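Local coordinates for protein D,D-dipeptidase/D,D-carboxypeptidase (Enterococcus faecalis, PDB 4MUQ) that probably cleaves D-Ala-D-Ala dipeptides and the terminal D-Ala of cell-wall precursors as a zinc-dependent D,D-peptidase of vancomycin resistance, at residues T149-R154 with H168-G173. Sequence-based numbering, arbitrary orientation.
Sequences TQRYAR and HFRYVG. With ZN (zinc ion), chain B; LY0 ((2R)-3-[(R)-[(1R)-1-aminoethyl](hydroxy)phosphoryl]-2-methylpropanoic acid), chain C; 2D8 ((2R)-3-[(R)-[(1S)-1-aminoethyl](hydroxy)phosphoryl]-2-methylpropanoic acid), chain D.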
loop_
_atom_site.group_PDB
_atom_site.type_symbol
_atom_site.label_atom_id
_atom_site.label_comp_id
_atom_site.label_asym_id
_atom_site.label_seq_id
_atom_site.Cartn_x
_atom_site.Cartn_y
_atom_site.Cartn_z
ATOM N N THR A 149 1.069 5.133 3.418
ATOM C CA THR A 149 0.298 6.301 3.006
ATOM C C THR A 149 -1.140 6.151 3.511
ATOM O O THR A 149 -1.659 5.034 3.565
ATOM C CB THR A 149 0.335 6.486 1.456
ATOM O OG1 THR A 149 -0.159 7.785 1.106
ATOM C CG2 THR A 149 -0.474 5.409 0.720
ATOM N N GLN A 150 -1.794 7.250 3.866
ATOM C CA GLN A 150 -3.223 7.160 4.156
ATOM C C GLN A 150 -3.930 7.063 2.807
ATOM O O GLN A 150 -3.798 7.937 1.943
ATOM C CB GLN A 150 -3.720 8.365 4.931
ATOM C CG GLN A 150 -5.162 8.197 5.376
ATOM C CD GLN A 150 -5.711 9.436 6.017
ATOM O OE1 GLN A 150 -4.985 10.196 6.665
ATOM N NE2 GLN A 150 -6.999 9.667 5.826
ATOM N N ARG A 151 -4.666 5.985 2.621
ATOM C CA ARG A 151 -5.105 5.591 1.290
ATOM C C ARG A 151 -6.239 6.416 0.701
ATOM O O ARG A 151 -6.224 6.712 -0.511
ATOM C CB ARG A 151 -5.473 4.110 1.306
ATOM C CG ARG A 151 -5.859 3.527 -0.049
ATOM C CD ARG A 151 -4.693 3.597 -1.015
ATOM N NE ARG A 151 -5.009 2.981 -2.305
ATOM C CZ ARG A 151 -5.585 3.614 -3.323
ATOM N NH1 ARG A 151 -5.957 4.880 -3.211
ATOM N NH2 ARG A 151 -5.799 2.957 -4.456
ATOM N N TYR A 152 -7.211 6.788 1.539
ATOM C CA TYR A 152 -8.480 7.327 1.066
ATOM C C TYR A 152 -8.745 8.687 1.679
ATOM O O TYR A 152 -9.314 8.810 2.770
ATOM C CB TYR A 152 -9.623 6.349 1.400
ATOM C CG TYR A 152 -9.451 4.971 0.797
ATOM C CD1 TYR A 152 -9.384 4.788 -0.583
ATOM C CD2 TYR A 152 -9.359 3.842 1.601
ATOM C CE1 TYR A 152 -9.210 3.533 -1.138
ATOM C CE2 TYR A 152 -9.200 2.572 1.049
ATOM C CZ TYR A 152 -9.124 2.423 -0.326
ATOM O OH TYR A 152 -8.951 1.175 -0.896
ATOM N N ALA A 153 -8.317 9.727 0.974
ATOM C CA ALA A 153 -8.504 11.092 1.439
ATOM C C ALA A 153 -9.832 11.677 0.973
ATOM O O ALA A 153 -10.357 11.293 -0.077
ATOM C CB ALA A 153 -7.351 11.961 0.941
ATOM N N ARG A 154 -10.370 12.628 1.733
ATOM C CA ARG A 154 -11.606 13.289 1.342
ATOM C C ARG A 154 -11.491 13.956 -0.034
ATOM O O ARG A 154 -12.420 13.889 -0.845
ATOM C CB ARG A 154 -12.041 14.307 2.408
ATOM C CG ARG A 154 -13.364 14.990 2.107
ATOM C CD ARG A 154 -13.762 15.934 3.230
ATOM N NE ARG A 154 -12.686 16.879 3.516
ATOM C CZ ARG A 154 -12.666 17.719 4.543
ATOM N NH1 ARG A 154 -13.670 17.739 5.399
ATOM N NH2 ARG A 154 -11.631 18.536 4.710
ATOM N N HIS A 168 -7.432 3.882 7.347
ATOM C CA HIS A 168 -6.904 2.865 6.435
ATOM C C HIS A 168 -5.574 3.285 5.818
ATOM O O HIS A 168 -5.490 4.298 5.108
ATOM C CB HIS A 168 -7.957 2.544 5.359
ATOM C CG HIS A 168 -7.512 1.543 4.337
ATOM N ND1 HIS A 168 -8.104 0.302 4.197
ATOM C CD2 HIS A 168 -6.575 1.627 3.365
ATOM C CE1 HIS A 168 -7.528 -0.341 3.194
ATOM N NE2 HIS A 168 -6.605 0.446 2.670
ATOM N N PHE A 169 -4.538 2.492 6.083
ATOM C CA PHE A 169 -3.191 2.816 5.605
ATOM C C PHE A 169 -2.673 1.727 4.696
ATOM O O PHE A 169 -2.895 0.543 4.930
ATOM C CB PHE A 169 -2.248 3.050 6.796
ATOM C CG PHE A 169 -2.551 4.314 7.525
ATOM C CD1 PHE A 169 -1.863 5.479 7.217
ATOM C CD2 PHE A 169 -3.579 4.368 8.451
ATOM C CE1 PHE A 169 -2.156 6.680 7.855
ATOM C CE2 PHE A 169 -3.889 5.564 9.087
ATOM C CZ PHE A 169 -3.169 6.724 8.784
ATOM N N ARG A 170 -1.982 2.146 3.643
ATOM C CA ARG A 170 -1.465 1.231 2.632
ATOM C C ARG A 170 0.052 1.327 2.563
ATOM O O ARG A 170 0.602 2.435 2.484
ATOM C CB ARG A 170 -2.084 1.587 1.270
ATOM C CG ARG A 170 -1.361 1.018 0.042
ATOM C CD ARG A 170 -1.394 -0.496 -0.046
ATOM N NE ARG A 170 -0.483 -0.916 -1.111
ATOM C CZ ARG A 170 -0.830 -1.064 -2.385
ATOM N NH1 ARG A 170 -2.085 -0.887 -2.772
ATOM N NH2 ARG A 170 0.096 -1.407 -3.282
ATOM N N TYR A 171 0.725 0.182 2.629
ATOM C CA TYR A 171 2.167 0.152 2.424
ATOM C C TYR A 171 2.478 0.130 0.935
ATOM O O TYR A 171 2.026 -0.774 0.217
ATOM C CB TYR A 171 2.767 -1.078 3.084
ATOM C CG TYR A 171 4.268 -1.145 2.979
ATOM C CD1 TYR A 171 5.061 -0.431 3.854
ATOM C CD2 TYR A 171 4.880 -1.922 2.005
ATOM C CE1 TYR A 171 6.439 -0.490 3.769
ATOM C CE2 TYR A 171 6.264 -1.999 1.917
ATOM C CZ TYR A 171 7.031 -1.275 2.804
ATOM O OH TYR A 171 8.409 -1.325 2.732
ATOM N N VAL A 172 3.266 1.111 0.482
ATOM C CA VAL A 172 3.792 1.134 -0.891
ATOM C C VAL A 172 5.308 1.053 -0.900
ATOM O O VAL A 172 5.917 0.807 -1.949
ATOM C CB VAL A 172 3.348 2.386 -1.675
ATOM C CG1 VAL A 172 1.857 2.326 -1.969
ATOM C CG2 VAL A 172 3.708 3.663 -0.922
ATOM N N GLY A 173 5.927 1.257 0.257
ATOM C CA GLY A 173 7.372 1.273 0.359
ATOM C C GLY A 173 7.971 2.660 0.214
ATOM O O GLY A 173 7.411 3.531 -0.456
HETATM ZN ZN ZN B . -9.199 -0.866 5.520
HETATM P P LY0 C . -11.988 -0.707 4.900
HETATM C C1 LY0 C . -14.146 -2.093 5.475
HETATM N N1 LY0 C . -14.234 0.177 6.028
HETATM C C2 LY0 C . -13.368 -0.933 6.062
HETATM C C4 LY0 C . -12.615 -0.342 3.236
HETATM C C5 LY0 C . -11.663 -0.682 2.131
HETATM C C6 LY0 C . -11.727 -2.170 1.829
HETATM C C7 LY0 C . -12.016 0.163 0.919
HETATM O O31 LY0 C . -11.186 -2.027 4.822
HETATM O O32 LY0 C . -11.003 0.371 5.458
HETATM O O61 LY0 C . -10.696 -2.700 1.448
HETATM O O62 LY0 C . -12.789 -2.758 1.941
HETATM C C4 2D8 D . -12.609 -0.337 3.229
HETATM C C5 2D8 D . -11.659 -0.681 2.127
HETATM C C6 2D8 D . -11.726 -2.171 1.828
HETATM C C7 2D8 D . -12.016 0.163 0.917
HETATM N N1 2D8 D . -12.980 -0.967 7.332
HETATM P P 2D8 D . -11.987 -0.701 4.895
HETATM C C1 2D8 D . -14.152 -2.072 5.501
HETATM C C2 2D8 D . -13.419 -0.842 6.002
HETATM O O31 2D8 D . -11.204 -2.033 4.827
HETATM O O32 2D8 D . -11.003 0.372 5.460
HETATM O O61 2D8 D . -10.696 -2.701 1.448
HETATM O O62 2D8 D . -12.789 -2.758 1.941
HETATM O O HOH W 1 -7.569 5.812 4.136
#
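Thr-149 and Arg-170 face each other as an antiparallel hydrogen-bonded pair, each N donating to the other's O, with Arg-170 N to Thr-149 O at 2.9 Å; one step on, Gln-150 and Phe-169 form a non-hydrogen-bonded pair. The next cross-link is Arg-151 N, which donates almost straight (178°) to His-168 O at 3.1 Å. That carbonyl takes a second bond from a water, which also accepts from Tyr-152 N at 2.8 Å and so links Tyr-152 N to the His-168 carbonyl.

His-168 binds the zinc through ND1 (2.1 Å), with O32 of the phosphinate, modelled as the two overlapping epimers LY0 and 2D8, lying near the plane of its ring. Tyr-152 CE2 sits over the centre of one imidazole face, 3.6 Å from His-168 CD2, with the two rings inclined at 49°; the same phenol ring meets their methyl C7 obliquely. Arg-151 runs alongside the histidine, its CB 3.4 Å from His-168 CD2; with CG anti to the backbone N (chi1 -176°), its CG lies over the centre of the Tyr-152 ring. The chain then bends at chi2 and CD packs on Arg-170 CB. Glu-107 gathers this row, accepting from His-168 NE2 and salt-bridging both arginines, whose like charges it probably offsets while orienting the zinc ligand. On the other face, Phe-169 CE1 meets Gln-150 CB at 3.7 Å.

His-108 and Asp-115 complete the protein's share of the zinc site in this Hedgehog/DD-peptidase fold. Strand 148-150 is the sheet's edge; strand 168-171 lies between it and strand 113-118, while Leu-187 of helix 187-194 packs against both arginines.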